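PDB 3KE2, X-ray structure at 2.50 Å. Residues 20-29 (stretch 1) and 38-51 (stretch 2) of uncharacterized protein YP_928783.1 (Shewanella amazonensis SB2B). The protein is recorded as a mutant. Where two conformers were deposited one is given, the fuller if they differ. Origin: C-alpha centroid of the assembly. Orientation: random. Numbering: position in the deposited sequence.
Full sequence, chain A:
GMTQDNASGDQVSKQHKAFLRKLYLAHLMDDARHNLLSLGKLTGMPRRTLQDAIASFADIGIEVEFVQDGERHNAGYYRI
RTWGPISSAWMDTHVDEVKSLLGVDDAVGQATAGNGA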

# COMPACT_ATOMS: atom_id res chain seq x y z
N LEU A 20 -3.43 -1.69 -6.07
CA LEU A 20 -2.97 -2.93 -6.66
C LEU A 20 -2.23 -2.66 -7.99
O LEU A 20 -1.35 -3.44 -8.39
CB LEU A 20 -4.14 -3.90 -6.86
CG LEU A 20 -4.84 -4.44 -5.60
CD1 LEU A 20 -6.09 -5.16 -6.01
CD2 LEU A 20 -3.94 -5.34 -4.76
N ARG A 21 -2.59 -1.57 -8.68
CA ARG A 21 -1.95 -1.19 -9.92
C ARG A 21 -0.50 -0.89 -9.64
O ARG A 21 0.40 -1.30 -10.36
CB ARG A 21 -2.63 0.05 -10.53
CG ARG A 21 -2.02 0.56 -11.88
CD ARG A 21 -2.76 1.80 -12.47
NE ARG A 21 -4.21 1.61 -12.60
CZ ARG A 21 -5.12 2.22 -11.85
NH1 ARG A 21 -4.73 3.12 -10.97
NH2 ARG A 21 -6.41 1.98 -12.02
N LYS A 22 -0.26 -0.16 -8.54
CA LYS A 22 1.11 0.20 -8.20
C LYS A 22 1.86 -1.06 -7.84
O LYS A 22 3.00 -1.21 -8.25
CB LYS A 22 1.19 1.25 -7.07
CG LYS A 22 0.30 2.51 -7.28
CD LYS A 22 0.43 3.54 -6.12
CE LYS A 22 -0.87 4.38 -5.88
NZ LYS A 22 -1.39 5.12 -7.06
N LEU A 23 1.25 -1.97 -7.09
CA LEU A 23 1.97 -3.20 -6.71
C LEU A 23 2.27 -4.10 -7.89
O LEU A 23 3.31 -4.78 -7.92
CB LEU A 23 1.22 -4.01 -5.65
CG LEU A 23 1.49 -3.74 -4.18
CD1 LEU A 23 1.64 -2.30 -3.87
CD2 LEU A 23 0.34 -4.36 -3.38
N TYR A 24 1.35 -4.10 -8.85
CA TYR A 24 1.49 -4.93 -10.05
C TYR A 24 2.63 -4.41 -10.91
O TYR A 24 3.47 -5.19 -11.40
CB TYR A 24 0.19 -4.99 -10.85
CG TYR A 24 0.26 -5.94 -12.01
CD1 TYR A 24 0.27 -7.31 -11.80
CD2 TYR A 24 0.31 -5.48 -13.30
CE1 TYR A 24 0.34 -8.21 -12.88
CE2 TYR A 24 0.39 -6.36 -14.37
CZ TYR A 24 0.41 -7.72 -14.16
OH TYR A 24 0.47 -8.58 -15.25
N LEU A 25 2.65 -3.09 -11.11
CA LEU A 25 3.73 -2.50 -11.90
C LEU A 25 5.08 -2.81 -11.23
O LEU A 25 6.02 -3.29 -11.86
CB LEU A 25 3.55 -1.01 -12.06
CG LEU A 25 2.46 -0.59 -13.01
CD1 LEU A 25 2.45 0.91 -13.12
CD2 LEU A 25 2.76 -1.22 -14.34
N ALA A 26 5.12 -2.58 -9.92
CA ALA A 26 6.33 -2.81 -9.18
C ALA A 26 6.78 -4.25 -9.35
O ALA A 26 7.97 -4.51 -9.44
CB ALA A 26 6.11 -2.48 -7.71
N HIS A 27 5.84 -5.18 -9.37
CA HIS A 27 6.19 -6.61 -9.55
C HIS A 27 6.78 -6.81 -10.95
O HIS A 27 7.81 -7.44 -11.09
CB HIS A 27 4.95 -7.48 -9.29
CG HIS A 27 5.11 -8.94 -9.62
ND1 HIS A 27 5.56 -9.87 -8.71
CD2 HIS A 27 4.80 -9.63 -10.75
CE1 HIS A 27 5.56 -11.07 -9.27
NE2 HIS A 27 5.10 -10.95 -10.50
N LEU A 28 6.13 -6.25 -11.97
CA LEU A 28 6.63 -6.38 -13.33
C LEU A 28 8.06 -5.83 -13.46
O LEU A 28 8.94 -6.50 -13.98
CB LEU A 28 5.71 -5.64 -14.29
CG LEU A 28 4.34 -6.26 -14.54
CD1 LEU A 28 3.60 -5.34 -15.49
CD2 LEU A 28 4.43 -7.69 -15.11
N MSE A 29 8.27 -4.63 -12.93
CA MSE A 29 9.56 -3.94 -12.96
C MSE A 29 10.64 -4.68 -12.23
O MSE A 29 11.81 -4.59 -12.57
CB MSE A 29 9.41 -2.57 -12.32
CG MSE A 29 8.52 -1.67 -13.08
SE MSE A 29 8.23 -0.06 -12.10
CE MSE A 29 6.99 0.69 -13.26
N SER A 38 7.89 -0.36 -22.90
CA SER A 38 7.73 -1.82 -22.73
C SER A 38 6.51 -2.10 -21.86
O SER A 38 5.71 -2.96 -22.19
CB SER A 38 9.00 -2.51 -22.18
OG SER A 38 9.31 -2.11 -20.87
N LEU A 39 6.36 -1.35 -20.77
CA LEU A 39 5.19 -1.54 -19.93
C LEU A 39 3.87 -1.31 -20.71
O LEU A 39 2.89 -2.02 -20.51
CB LEU A 39 5.26 -0.63 -18.69
CG LEU A 39 6.31 -1.06 -17.65
CD1 LEU A 39 6.60 0.03 -16.63
CD2 LEU A 39 5.88 -2.35 -16.95
N GLY A 40 3.86 -0.34 -21.62
CA GLY A 40 2.66 -0.06 -22.38
C GLY A 40 2.23 -1.20 -23.28
O GLY A 40 1.05 -1.57 -23.30
N LYS A 41 3.19 -1.77 -24.00
CA LYS A 41 2.92 -2.87 -24.94
C LYS A 41 2.49 -4.15 -24.23
O LYS A 41 1.66 -4.90 -24.77
CB LYS A 41 4.13 -3.15 -25.79
CG LYS A 41 4.51 -2.03 -26.70
CD LYS A 41 5.82 -2.37 -27.39
CE LYS A 41 6.19 -1.38 -28.49
NZ LYS A 41 7.51 -1.74 -29.10
N LEU A 42 3.05 -4.38 -23.05
CA LEU A 42 2.72 -5.56 -22.25
C LEU A 42 1.41 -5.48 -21.51
O LEU A 42 0.69 -6.46 -21.42
CB LEU A 42 3.80 -5.82 -21.18
CG LEU A 42 3.49 -6.93 -20.16
CD1 LEU A 42 3.29 -8.31 -20.84
CD2 LEU A 42 4.58 -6.99 -19.13
N THR A 43 1.10 -4.33 -20.93
CA THR A 43 -0.09 -4.22 -20.09
C THR A 43 -1.26 -3.56 -20.76
O THR A 43 -2.38 -3.73 -20.30
CB THR A 43 0.18 -3.39 -18.82
OG1 THR A 43 0.37 -2.02 -19.17
CG2 THR A 43 1.41 -3.92 -18.08
N GLY A 44 -1.02 -2.78 -21.81
CA GLY A 44 -2.11 -2.08 -22.46
C GLY A 44 -2.44 -0.73 -21.82
O GLY A 44 -3.12 0.08 -22.45
N MSE A 45 -2.00 -0.46 -20.59
CA MSE A 45 -2.25 0.82 -19.92
C MSE A 45 -1.59 1.93 -20.77
O MSE A 45 -0.46 1.76 -21.23
CB MSE A 45 -1.68 0.85 -18.48
CG MSE A 45 -2.07 -0.33 -17.54
SE MSE A 45 -1.30 -0.28 -15.69
CE MSE A 45 -1.65 -2.14 -15.14
N PRO A 46 -2.26 3.08 -20.97
CA PRO A 46 -1.59 4.12 -21.76
C PRO A 46 -0.48 4.77 -20.96
O PRO A 46 -0.44 4.65 -19.72
CB PRO A 46 -2.71 5.13 -22.04
CG PRO A 46 -3.59 5.04 -20.85
CD PRO A 46 -3.53 3.58 -20.39
N ARG A 47 0.39 5.48 -21.68
CA ARG A 47 1.57 6.13 -21.09
C ARG A 47 1.34 7.04 -19.88
O ARG A 47 2.16 7.04 -18.96
CB ARG A 47 2.31 6.89 -22.18
CG ARG A 47 3.54 7.60 -21.69
CD ARG A 47 4.51 7.81 -22.83
NE ARG A 47 5.70 8.55 -22.40
CZ ARG A 47 6.87 8.56 -23.06
NH1 ARG A 47 7.04 7.83 -24.17
NH2 ARG A 47 7.90 9.28 -22.56
N ARG A 48 0.24 7.80 -19.85
CA ARG A 48 -0.06 8.68 -18.71
C ARG A 48 -0.45 7.84 -17.49
O ARG A 48 0.00 8.13 -16.39
CB ARG A 48 -1.18 9.70 -19.02
CG ARG A 48 -1.51 10.67 -17.84
N THR A 49 -1.27 6.81 -17.65
CA THR A 49 -1.64 5.98 -16.50
C THR A 49 -0.35 5.42 -15.88
O THR A 49 -0.22 5.29 -14.67
CB THR A 49 -2.59 4.82 -16.86
OG1 THR A 49 -3.72 5.31 -17.58
CG2 THR A 49 -3.09 4.09 -15.58
N LEU A 50 0.62 5.08 -16.73
CA LEU A 50 1.88 4.55 -16.27
C LEU A 50 2.71 5.62 -15.52
O LEU A 50 3.13 5.37 -14.39
CB LEU A 50 2.66 3.92 -17.46
CG LEU A 50 2.03 2.64 -18.05
CD1 LEU A 50 2.75 2.20 -19.30
CD2 LEU A 50 1.98 1.49 -17.01
N GLN A 51 2.94 6.78 -16.14
CA GLN A 51 3.70 7.87 -15.50
C GLN A 51 3.09 8.22 -14.16
O GLN A 51 3.81 8.36 -13.18
CB GLN A 51 3.76 9.15 -16.36
CG GLN A 51 4.59 9.09 -17.64
CD GLN A 51 4.54 10.41 -18.46
OE1 GLN A 51 3.89 11.38 -18.05
NE2 GLN A 51 5.22 10.45 -19.63

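No hydrogen bond joins these two stretches; the contact rests on side-chain packing alone. Together they bury 437 Å². Stretch 1 is a continuous helix. Stretch 2 is a helix through Thr-43, a short turn, and a second helix from Arg-47. The axes of helix 20-29 and helix 38-43 come no closer than 11.9 Å, and their N-to-C directions differ by 112°. The nearest CA atoms, of Leu-25 and Leu-39, are 8.2 Å apart, so side chains must fill the gap.

Leu-39 covers much of that space. Leu-39 CD1 lies 3.5 Å from CE of Met-29, a selenomethionine. Leu-39 CD2 lies 4.0 Å from Leu-28 CD1 and 4.2 Å from Leu-25 CD2. Leu-25 also reaches the second helix, with its CD2 3.9 Å from CD2 of Leu-50. Leu-28 meets Thr-43 through methyl groups, CD1 to CG2 at 3.7 Å.

The turn is held from within. Thr-43 OG1 donates to Leu-39 O at 2.9 Å, and Met-45 N donates to Thr-43 OG1 at 3.2 Å. The hydroxyl is thus occupied inside stretch 2, while the methyl faces Leu-28. Gly-44 leaves the helix with positive phi; a CB there would jam against the carbonyl O of Thr-43. Pro-46 then takes the N-cap position of the next helix.

Met-45, also a selenomethionine, points toward stretch 1 from this turn. Its SE is 4.0 Å from CG of Arg-21, and its CE is 4.3 Å from CD2 of Tyr-24. Arg-21 CD sits 3.9 Å from Thr-49 CG2, and Arg-21 NE is nearly as close to that methyl, at 4.0 Å. The contact is van der Waals in character, and no acidic partner in stretch 2 meets the guanidinium.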